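Local coordinates for anopheles gambiae adenosine kinase (Anopheles gambiae, PDB 3LOO), which probably phosphorylates adenosine to AMP with a nucleoside triphosphate, probably ATP, as phosphate donor, as a mosquito adenosine kinase of the pfkB (ribokinase-like) family, at residues A[312-323]-A[337-348]. Numbering follows the deposited sequence.
Sequences TNGAGDAFVGGF and IKCGIWAAREII. With B4P (bis(adenosine)-5'-tetraphosphate), chain D.
The Phe-319 ring meets helix 337-348 with its edge toward Ile-341, whose CG1 lies in the ring plane 3.8 Å from Phe-319 CE1, while the backbone of Gly-340 and the carbonyl of Ile-337 approach it obliquely. Phe-323 likewise takes Ile-337 CG1 at its edge, 4.0 Å from Phe-323 CD1, and the two side chains run alongside each other. Helix 315-323 begins within the GAGD motif (residues 314-317) of pfkB kinases, whose backbone N-H groups form an anion hole; helix 337-348 packs against it. Phe-319 acts as a knob in a hole made by Ile-337, Gly-340, Ile-341 and Ala-344; its chi1 of 173° swings CG away from the backbone N and seats the ring in this hole, where it also touches Ile-278, Thr-280 and Val-286 of the central sheet.

Helices 315-323 and 337-348 run roughly antiparallel, at 138°, and their axes close to 6.7 Å. The intimacy rests on residues without side chains, Gly-322 and Gly-340, and on alanines: backbone meets backbone, and Phe-319 CA makes a nearly straight CA-H...O contact of 3.4 Å with Gly-340 O. Farther along, Ala-318 CB packs on Ile-347 CG1 at 3.7 Å, and the methyl of Ala-343 rests against the carbonyl oxygen of Ala-318.

The same pairing lines part of the site for bis(adenosine)-5'-tetraphosphate. Ala-344 CB touches the ribose oxygen O4F at 3.4 Å, beside Ala-315, and Ile-348 CD1 lies 3.6 Å from N9B of the adjoining adenine. Ser-82 and Asn-85 hydrogen-bond the Asp-317 carboxylate. At the helix start, the backbone N-H groups of Gly-316 and Asp-317 turn to the phosphate chain, donating to O3B and O1B, and the N-cap residue Gly-314 gives its N-H to O1A, with Gly-314 N 2.7 Å from that oxygen and an N-H...O angle of 170°.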
ATOM      1  N   THR A 312      -9.212  12.076  -2.115  1.00 50.69           N
ATOM      2  CA  THR A 312      -9.907  10.889  -2.609  1.00 50.40           C
ATOM      3  C   THR A 312      -9.123   9.624  -2.295  1.00 49.61           C
ATOM      4  O   THR A 312      -7.917   9.676  -1.995  1.00 49.89           O
ATOM      5  CB  THR A 312     -10.304  10.985  -4.106  1.00 50.26           C
ATOM      6  OG1 THR A 312     -11.716  11.161  -4.188  1.00 51.99           O
ATOM      7  CG2 THR A 312      -9.954   9.709  -4.905  1.00 51.08           C
ATOM      8  N   ASN A 313      -9.837   8.505  -2.406  1.00 48.08           N
ATOM      9  CA  ASN A 313      -9.377   7.177  -2.034  1.00 46.31           C
ATOM     10  C   ASN A 313      -8.143   6.690  -2.729  1.00 43.55           C
ATOM     11  O   ASN A 313      -8.143   6.548  -3.946  1.00 44.55           O
ATOM     12  CB  ASN A 313     -10.483   6.155  -2.303  1.00 47.18           C
ATOM     13  CG  ASN A 313     -10.501   5.047  -1.287  1.00 48.33           C
ATOM     14  OD1 ASN A 313     -10.029   5.208  -0.153  1.00 50.07           O
ATOM     15  ND2 ASN A 313     -11.072   3.908  -1.676  1.00 52.10           N
ATOM     16  N   GLY A 314      -7.107   6.396  -1.958  1.00 39.85           N
ATOM     17  CA  GLY A 314      -5.974   5.660  -2.499  1.00 36.23           C
ATOM     18  C   GLY A 314      -5.038   6.455  -3.391  1.00 33.15           C
ATOM     19  O   GLY A 314      -4.344   5.876  -4.210  1.00 32.61           O
ATOM     20  N   ALA A 315      -4.993   7.768  -3.205  1.00 31.05           N
ATOM     21  CA  ALA A 315      -4.028   8.627  -3.907  1.00 29.86           C
ATOM     22  C   ALA A 315      -2.575   8.170  -3.632  1.00 28.95           C
ATOM     23  O   ALA A 315      -1.761   8.106  -4.535  1.00 29.16           O
ATOM     24  CB  ALA A 315      -4.217  10.069  -3.509  1.00 29.08           C
ATOM     25  N   GLY A 316      -2.269   7.899  -2.365  1.00 28.23           N
ATOM     26  CA  GLY A 316      -0.955   7.394  -1.953  1.00 26.82           C
ATOM     27  C   GLY A 316      -0.660   6.041  -2.586  1.00 25.20           C
ATOM     28  O   GLY A 316       0.472   5.780  -2.977  1.00 25.81           O
ATOM     29  N   ASP A 317      -1.685   5.197  -2.715  1.00 23.76           N
ATOM     30  CA  ASP A 317      -1.500   3.891  -3.358  1.00 22.77           C
ATOM     31  C   ASP A 317      -1.198   4.016  -4.847  1.00 21.99           C
ATOM     32  O   ASP A 317      -0.341   3.293  -5.364  1.00 19.29           O
ATOM     33  CB  ASP A 317      -2.684   2.936  -3.108  1.00 22.11           C
ATOM     34  CG  ASP A 317      -2.998   2.746  -1.584  1.00 24.71           C
ATOM     35  OD1 ASP A 317      -2.089   2.890  -0.731  1.00 25.86           O
ATOM     36  OD2 ASP A 317      -4.172   2.438  -1.258  1.00 23.48           O
ATOM     37  N   ALA A 318      -1.896   4.961  -5.493  1.00 19.74           N
ATOM     38  CA  ALA A 318      -1.722   5.297  -6.886  1.00 22.28           C
ATOM     39  C   ALA A 318      -0.388   5.948  -7.157  1.00 22.19           C
ATOM     40  O   ALA A 318       0.202   5.733  -8.240  1.00 23.10           O
ATOM     41  CB  ALA A 318      -2.872   6.304  -7.335  1.00 20.63           C
ATOM     42  N   PHE A 319       0.062   6.767  -6.202  1.00 21.91           N
ATOM     43  CA  PHE A 319       1.398   7.341  -6.283  1.00 22.77           C
ATOM     44  C   PHE A 319       2.413   6.204  -6.378  1.00 22.68           C
ATOM     45  O   PHE A 319       3.281   6.217  -7.251  1.00 24.62           O
ATOM     46  CB  PHE A 319       1.739   8.209  -5.078  1.00 22.96           C
ATOM     47  CG  PHE A 319       3.169   8.656  -5.077  1.00 25.27           C
ATOM     48  CD1 PHE A 319       3.564   9.801  -5.788  1.00 25.79           C
ATOM     49  CD2 PHE A 319       4.135   7.895  -4.427  1.00 24.93           C
ATOM     50  CE1 PHE A 319       4.900  10.189  -5.836  1.00 28.65           C
ATOM     51  CE2 PHE A 319       5.489   8.271  -4.478  1.00 27.74           C
ATOM     52  CZ  PHE A 319       5.877   9.408  -5.176  1.00 27.86           C
ATOM     53  N   VAL A 320       2.298   5.225  -5.500  1.00 22.00           N
ATOM     54  CA  VAL A 320       3.227   4.065  -5.540  1.00 21.21           C
ATOM     55  C   VAL A 320       3.088   3.241  -6.833  1.00 21.52           C
ATOM     56  O   VAL A 320       4.090   2.863  -7.426  1.00 22.03           O
ATOM     57  CB  VAL A 320       3.118   3.154  -4.298  1.00 20.61           C
ATOM     58  CG1 VAL A 320       3.999   1.860  -4.468  1.00 19.87           C
ATOM     59  CG2 VAL A 320       3.610   3.903  -3.040  1.00 20.32           C
ATOM     60  N   GLY A 321       1.861   2.969  -7.271  1.00 23.12           N
ATOM     61  CA  GLY A 321       1.678   2.287  -8.574  1.00 23.62           C
ATOM     62  C   GLY A 321       2.402   2.998  -9.732  1.00 24.41           C
ATOM     63  O   GLY A 321       3.022   2.343 -10.540  1.00 25.25           O
ATOM     64  N   GLY A 322       2.304   4.325  -9.811  1.00 23.97           N
ATOM     65  CA  GLY A 322       2.963   5.117 -10.865  1.00 24.50           C
ATOM     66  C   GLY A 322       4.477   4.967 -10.767  1.00 24.59           C
ATOM     67  O   GLY A 322       5.165   4.763 -11.771  1.00 23.87           O
ATOM     68  N   PHE A 323       4.991   5.082  -9.541  1.00 23.41           N
ATOM     69  CA  PHE A 323       6.416   4.898  -9.244  1.00 23.24           C
ATOM     70  C   PHE A 323       6.911   3.531  -9.708  1.00 23.55           C
ATOM     71  O   PHE A 323       7.973   3.427 -10.384  1.00 23.68           O
ATOM     72  CB  PHE A 323       6.680   5.070  -7.730  1.00 23.48           C
ATOM     73  CG  PHE A 323       8.135   4.879  -7.322  1.00 22.77           C
ATOM     74  CD1 PHE A 323       8.956   5.991  -7.090  1.00 25.21           C
ATOM     75  CD2 PHE A 323       8.671   3.613  -7.164  1.00 23.88           C
ATOM     76  CE1 PHE A 323      10.302   5.842  -6.717  1.00 24.04           C
ATOM     77  CE2 PHE A 323      10.002   3.446  -6.773  1.00 23.52           C
ATOM     78  CZ  PHE A 323      10.827   4.564  -6.551  1.00 23.62           C
ATOM     79  N   ILE A 337       9.072   9.115  -9.628  1.00 27.04           N
ATOM     80  CA  ILE A 337       8.274   9.973  -8.737  1.00 27.28           C
ATOM     81  C   ILE A 337       7.281  10.848  -9.515  1.00 27.53           C
ATOM     82  O   ILE A 337       6.128  11.024  -9.085  1.00 27.16           O
ATOM     83  CB  ILE A 337       9.169  10.806  -7.798  1.00 26.68           C
ATOM     84  CG1 ILE A 337       9.858   9.855  -6.804  1.00 27.10           C
ATOM     85  CG2 ILE A 337       8.345  11.987  -7.093  1.00 26.14           C
ATOM     86  CD1 ILE A 337      11.008  10.474  -6.001  1.00 27.98           C
ATOM     87  N   LYS A 338       7.731  11.405 -10.647  1.00 28.40           N
ATOM     88  CA  LYS A 338       6.830  12.228 -11.489  1.00 29.30           C
ATOM     89  C   LYS A 338       5.669  11.374 -12.010  1.00 28.99           C
ATOM     90  O   LYS A 338       4.526  11.819 -12.017  1.00 31.34           O
ATOM     91  CB  LYS A 338       7.593  12.889 -12.648  1.00 28.92           C
ATOM     92  CG  LYS A 338       8.560  13.990 -12.221  1.00 34.14           C
ATOM     93  CD  LYS A 338       9.582  14.312 -13.319  1.00 38.46           C
ATOM     94  CE  LYS A 338      10.222  15.670 -13.082  1.00 44.33           C
ATOM     95  NZ  LYS A 338      11.495  15.822 -13.866  1.00 45.57           N
ATOM     96  N   CYS A 339       5.935  10.139 -12.422  1.00 28.71           N
ATOM     97  CA  CYS A 339       4.821   9.256 -12.800  1.00 29.02           C
ATOM     98  C   CYS A 339       3.865   8.990 -11.627  1.00 28.33           C
ATOM     99  O   CYS A 339       2.651   8.930 -11.815  1.00 28.48           O
ATOM    100  CB  CYS A 339       5.325   7.944 -13.395  1.00 29.00           C
ATOM    101  SG  CYS A 339       3.989   6.904 -14.061  1.00 30.09           S
ATOM    102  N   GLY A 340       4.423   8.821 -10.421  1.00 29.26           N
ATOM    103  CA  GLY A 340       3.631   8.660  -9.190  1.00 28.07           C
ATOM    104  C   GLY A 340       2.699   9.835  -8.967  1.00 28.52           C
ATOM    105  O   GLY A 340       1.508   9.668  -8.705  1.00 27.51           O
ATOM    106  N   ILE A 341       3.237  11.039  -9.090  1.00 29.00           N
ATOM    107  CA  ILE A 341       2.429  12.233  -8.883  1.00 29.44           C
ATOM    108  C   ILE A 341       1.367  12.359  -9.957  1.00 30.04           C
ATOM    109  O   ILE A 341       0.236  12.697  -9.668  1.00 30.12           O
ATOM    110  CB  ILE A 341       3.293  13.519  -8.843  1.00 29.96           C
ATOM    111  CG1 ILE A 341       4.210  13.478  -7.613  1.00 29.18           C
ATOM    112  CG2 ILE A 341       2.371  14.776  -8.813  1.00 29.51           C
ATOM    113  CD1 ILE A 341       5.373  14.469  -7.674  1.00 32.49           C
ATOM    114  N   TRP A 342       1.736  12.064 -11.197  1.00 31.00           N
ATOM    115  CA  TRP A 342       0.792  12.084 -12.320  1.00 31.52           C
ATOM    116  C   TRP A 342      -0.364  11.091 -12.095  1.00 30.79           C
ATOM    117  O   TRP A 342      -1.539  11.430 -12.291  1.00 29.92           O
ATOM    118  CB  TRP A 342       1.535  11.780 -13.636  1.00 31.71           C
ATOM    119  CG  TRP A 342       0.622  11.542 -14.786  1.00 34.41           C
ATOM    120  CD1 TRP A 342       0.062  12.500 -15.608  1.00 37.03           C
ATOM    121  CD2 TRP A 342       0.134  10.277 -15.251  1.00 35.73           C
ATOM    122  NE1 TRP A 342      -0.728  11.894 -16.552  1.00 36.92           N
ATOM    123  CE2 TRP A 342      -0.701  10.533 -16.362  1.00 37.60           C
ATOM    124  CE3 TRP A 342       0.326   8.946 -14.835  1.00 37.74           C
ATOM    125  CZ2 TRP A 342      -1.362   9.506 -17.063  1.00 37.09           C
ATOM    126  CZ3 TRP A 342      -0.320   7.928 -15.529  1.00 36.83           C
ATOM    127  CH2 TRP A 342      -1.163   8.218 -16.632  1.00 39.31           C
ATOM    128  N   ALA A 343      -0.026   9.889 -11.634  1.00 30.10           N
ATOM    129  CA  ALA A 343      -1.017   8.823 -11.454  1.00 29.57           C
ATOM    130  C   ALA A 343      -1.982   9.134 -10.329  1.00 29.91           C
ATOM    131  O   ALA A 343      -3.199   8.922 -10.457  1.00 30.47           O
ATOM    132  CB  ALA A 343      -0.323   7.481 -11.197  1.00 29.57           C
ATOM    133  N   ALA A 344      -1.441   9.616  -9.214  1.00 30.11           N
ATOM    134  CA  ALA A 344      -2.270  10.042  -8.106  1.00 31.19           C
ATOM    135  C   ALA A 344      -3.268  11.113  -8.574  1.00 32.57           C
ATOM    136  O   ALA A 344      -4.452  11.046  -8.263  1.00 32.46           O
ATOM    137  CB  ALA A 344      -1.409  10.562  -6.992  1.00 29.64           C
ATOM    138  N   ARG A 345      -2.795  12.072  -9.362  1.00 34.40           N
ATOM    139  CA  ARG A 345      -3.660  13.156  -9.826  1.00 37.13           C
ATOM    140  C   ARG A 345      -4.766  12.685 -10.801  1.00 37.70           C
ATOM    141  O   ARG A 345      -5.892  13.191 -10.741  1.00 37.70           O
ATOM    142  CB  ARG A 345      -2.820  14.318 -10.380  1.00 37.47           C
ATOM    143  CG  ARG A 345      -1.893  14.960  -9.288  1.00 42.63           C
ATOM    144  CD  ARG A 345      -1.169  16.274  -9.739  1.00 48.24           C
ATOM    145  NE  ARG A 345      -2.121  17.332 -10.097  1.00 51.37           N
ATOM    146  CZ  ARG A 345      -2.574  17.555 -11.336  1.00 52.75           C
ATOM    147  NH1 ARG A 345      -2.159  16.805 -12.349  1.00 51.99           N
ATOM    148  NH2 ARG A 345      -3.439  18.537 -11.565  1.00 51.77           N
ATOM    149  N   GLU A 346      -4.446  11.701 -11.658  1.00 39.40           N
ATOM    150  CA  GLU A 346      -5.447  11.009 -12.503  1.00 39.97           C
ATOM    151  C   GLU A 346      -6.531  10.304 -11.685  1.00 40.11           C
ATOM    152  O   GLU A 346      -7.732  10.446 -11.973  1.00 40.08           O
ATOM    153  CB  GLU A 346      -4.785   9.971 -13.412  1.00 40.10           C
ATOM    154  CG  GLU A 346      -3.882  10.511 -14.503  1.00 42.95           C
ATOM    155  CD  GLU A 346      -4.577  11.460 -15.440  1.00 45.27           C
ATOM    156  OE1 GLU A 346      -5.736  11.210 -15.810  1.00 45.44           O
ATOM    157  OE2 GLU A 346      -3.947  12.471 -15.801  1.00 50.06           O
ATOM    158  N   ILE A 347      -6.100   9.549 -10.674  1.00 40.30           N
ATOM    159  CA  ILE A 347      -6.987   8.780  -9.812  1.00 40.33           C
ATOM    160  C   ILE A 347      -7.914   9.711  -9.011  1.00 41.92           C
ATOM    161  O   ILE A 347      -9.083   9.372  -8.772  1.00 40.93           O
ATOM    162  CB  ILE A 347      -6.163   7.827  -8.894  1.00 40.80           C
ATOM    163  CG1 ILE A 347      -5.765   6.545  -9.650  1.00 39.11           C
ATOM    164  CG2 ILE A 347      -6.838   7.545  -7.555  1.00 38.52           C
ATOM    165  CD1 ILE A 347      -6.917   5.599  -9.990  1.00 39.25           C
ATOM    166  N   ILE A 348      -7.392  10.876  -8.614  1.00 43.30           N
ATOM    167  CA  ILE A 348      -8.181  11.896  -7.892  1.00 44.97           C
ATOM    168  C   ILE A 348      -9.274  12.472  -8.802  1.00 46.75           C
ATOM    169  O   ILE A 348     -10.405  12.665  -8.369  1.00 46.88           O
ATOM    170  CB  ILE A 348      -7.284  13.044  -7.294  1.00 44.38           C
ATOM    171  CG1 ILE A 348      -6.383  12.485  -6.195  1.00 42.86           C
ATOM    172  CG2 ILE A 348      -8.143  14.189  -6.709  1.00 44.53           C
ATOM    173  CD1 ILE A 348      -5.262  13.390  -5.734  1.00 38.99           C
TER
HETATM  174  PA  B4P D 349      -6.268   6.495   1.596  1.00 40.64           P
HETATM  175  O1A B4P D 349      -7.342   7.007   0.649  1.00 40.95           O
HETATM  176  O2A B4P D 349      -6.481   6.720   3.092  1.00 41.59           O
HETATM  177  O3A B4P D 349      -4.953   7.351   1.258  1.00 37.15           O
HETATM  178  PB  B4P D 349      -3.594   6.647   0.811  1.00 39.28           P
HETATM  179  O1B B4P D 349      -3.718   6.024  -0.581  1.00 34.70           O
HETATM  180  O2B B4P D 349      -2.946   5.856   1.935  1.00 32.11           O
HETATM  181  O3B B4P D 349      -3.014   8.199   0.660  1.00 32.94           O
HETATM  182  PG  B4P D 349      -1.776   8.873   1.439  1.00 26.54           P
HETATM  183  O1G B4P D 349      -2.211   9.619   2.654  1.00 28.03           O
HETATM  184  O2G B4P D 349      -0.770   7.767   1.689  1.00 27.21           O
HETATM  185  O3G B4P D 349      -1.146   9.886   0.372  1.00 30.34           O
HETATM  186  PD  B4P D 349      -1.131  11.499   0.324  1.00 28.90           P
HETATM  187  O1D B4P D 349      -2.446  11.986   0.810  1.00 32.04           O
HETATM  188  O2D B4P D 349       0.144  12.069   0.879  1.00 31.89           O
HETATM  189  O5E B4P D 349      -5.932   4.936   1.282  1.00 37.36           O
HETATM  190  C5E B4P D 349      -7.107   4.191   1.054  1.00 31.39           C
HETATM  191  C4E B4P D 349      -6.893   2.709   0.942  1.00 26.26           C
HETATM  192  O4E B4P D 349      -6.293   2.141   2.106  1.00 25.53           O
HETATM  193  C3E B4P D 349      -8.245   2.055   0.857  1.00 25.22           C
HETATM  194  O3E B4P D 349      -8.391   1.685  -0.528  1.00 25.51           O
HETATM  195  C2E B4P D 349      -8.140   0.814   1.737  1.00 23.88           C
HETATM  196  O2E B4P D 349      -8.548  -0.409   1.112  1.00 23.45           O
HETATM  197  C1E B4P D 349      -6.658   0.787   2.158  1.00 23.53           C
HETATM  198  N9A B4P D 349      -6.541   0.278   3.537  1.00 22.72           N
HETATM  199  C8A B4P D 349      -6.990   0.848   4.693  1.00 21.15           C
HETATM  200  N7A B4P D 349      -6.668   0.016   5.726  1.00 22.96           N
HETATM  201  C5A B4P D 349      -6.049  -1.095   5.227  1.00 21.56           C
HETATM  202  C6A B4P D 349      -5.495  -2.261   5.780  1.00 23.67           C
HETATM  203  N6A B4P D 349      -5.532  -2.543   7.120  1.00 21.85           N
HETATM  204  N1A B4P D 349      -4.945  -3.183   4.950  1.00 21.15           N
HETATM  205  C2A B4P D 349      -4.874  -2.971   3.612  1.00 23.11           C
HETATM  206  N3A B4P D 349      -5.385  -1.858   3.062  1.00 21.23           N
HETATM  207  C4A B4P D 349      -5.962  -0.909   3.844  1.00 23.00           C
HETATM  208  O5F B4P D 349      -1.141  11.677  -1.269  1.00 30.85           O
HETATM  209  C5F B4P D 349      -0.278  10.928  -2.117  1.00 29.30           C
HETATM  210  C4F B4P D 349      -0.209  11.686  -3.442  1.00 28.95           C
HETATM  211  O4F B4P D 349      -1.517  12.043  -3.926  1.00 32.22           O
HETATM  212  C3F B4P D 349       0.467  13.034  -3.263  1.00 28.76           C
HETATM  213  O3F B4P D 349       1.878  12.862  -3.244  1.00 26.21           O
HETATM  214  C2F B4P D 349      -0.041  13.809  -4.464  1.00 29.96           C
HETATM  215  O2F B4P D 349       0.735  13.490  -5.636  1.00 28.42           O
HETATM  216  C1F B4P D 349      -1.491  13.309  -4.598  1.00 30.45           C
HETATM  217  N9B B4P D 349      -2.364  14.265  -3.846  1.00 33.12           N
HETATM  218  C8B B4P D 349      -2.878  14.068  -2.615  1.00 32.26           C
HETATM  219  N7B B4P D 349      -3.613  15.135  -2.219  1.00 35.36           N
HETATM  220  C5B B4P D 349      -3.585  16.058  -3.202  1.00 33.68           C
HETATM  221  C6B B4P D 349      -4.115  17.332  -3.385  1.00 36.13           C
HETATM  222  N6B B4P D 349      -4.876  17.878  -2.402  1.00 37.08           N
HETATM  223  N1B B4P D 349      -3.882  18.005  -4.555  1.00 35.76           N
HETATM  224  C2B B4P D 349      -3.124  17.462  -5.540  1.00 34.97           C
HETATM  225  N3B B4P D 349      -2.568  16.224  -5.412  1.00 34.91           N
HETATM  226  C4B B4P D 349      -2.756  15.485  -4.274  1.00 33.65           C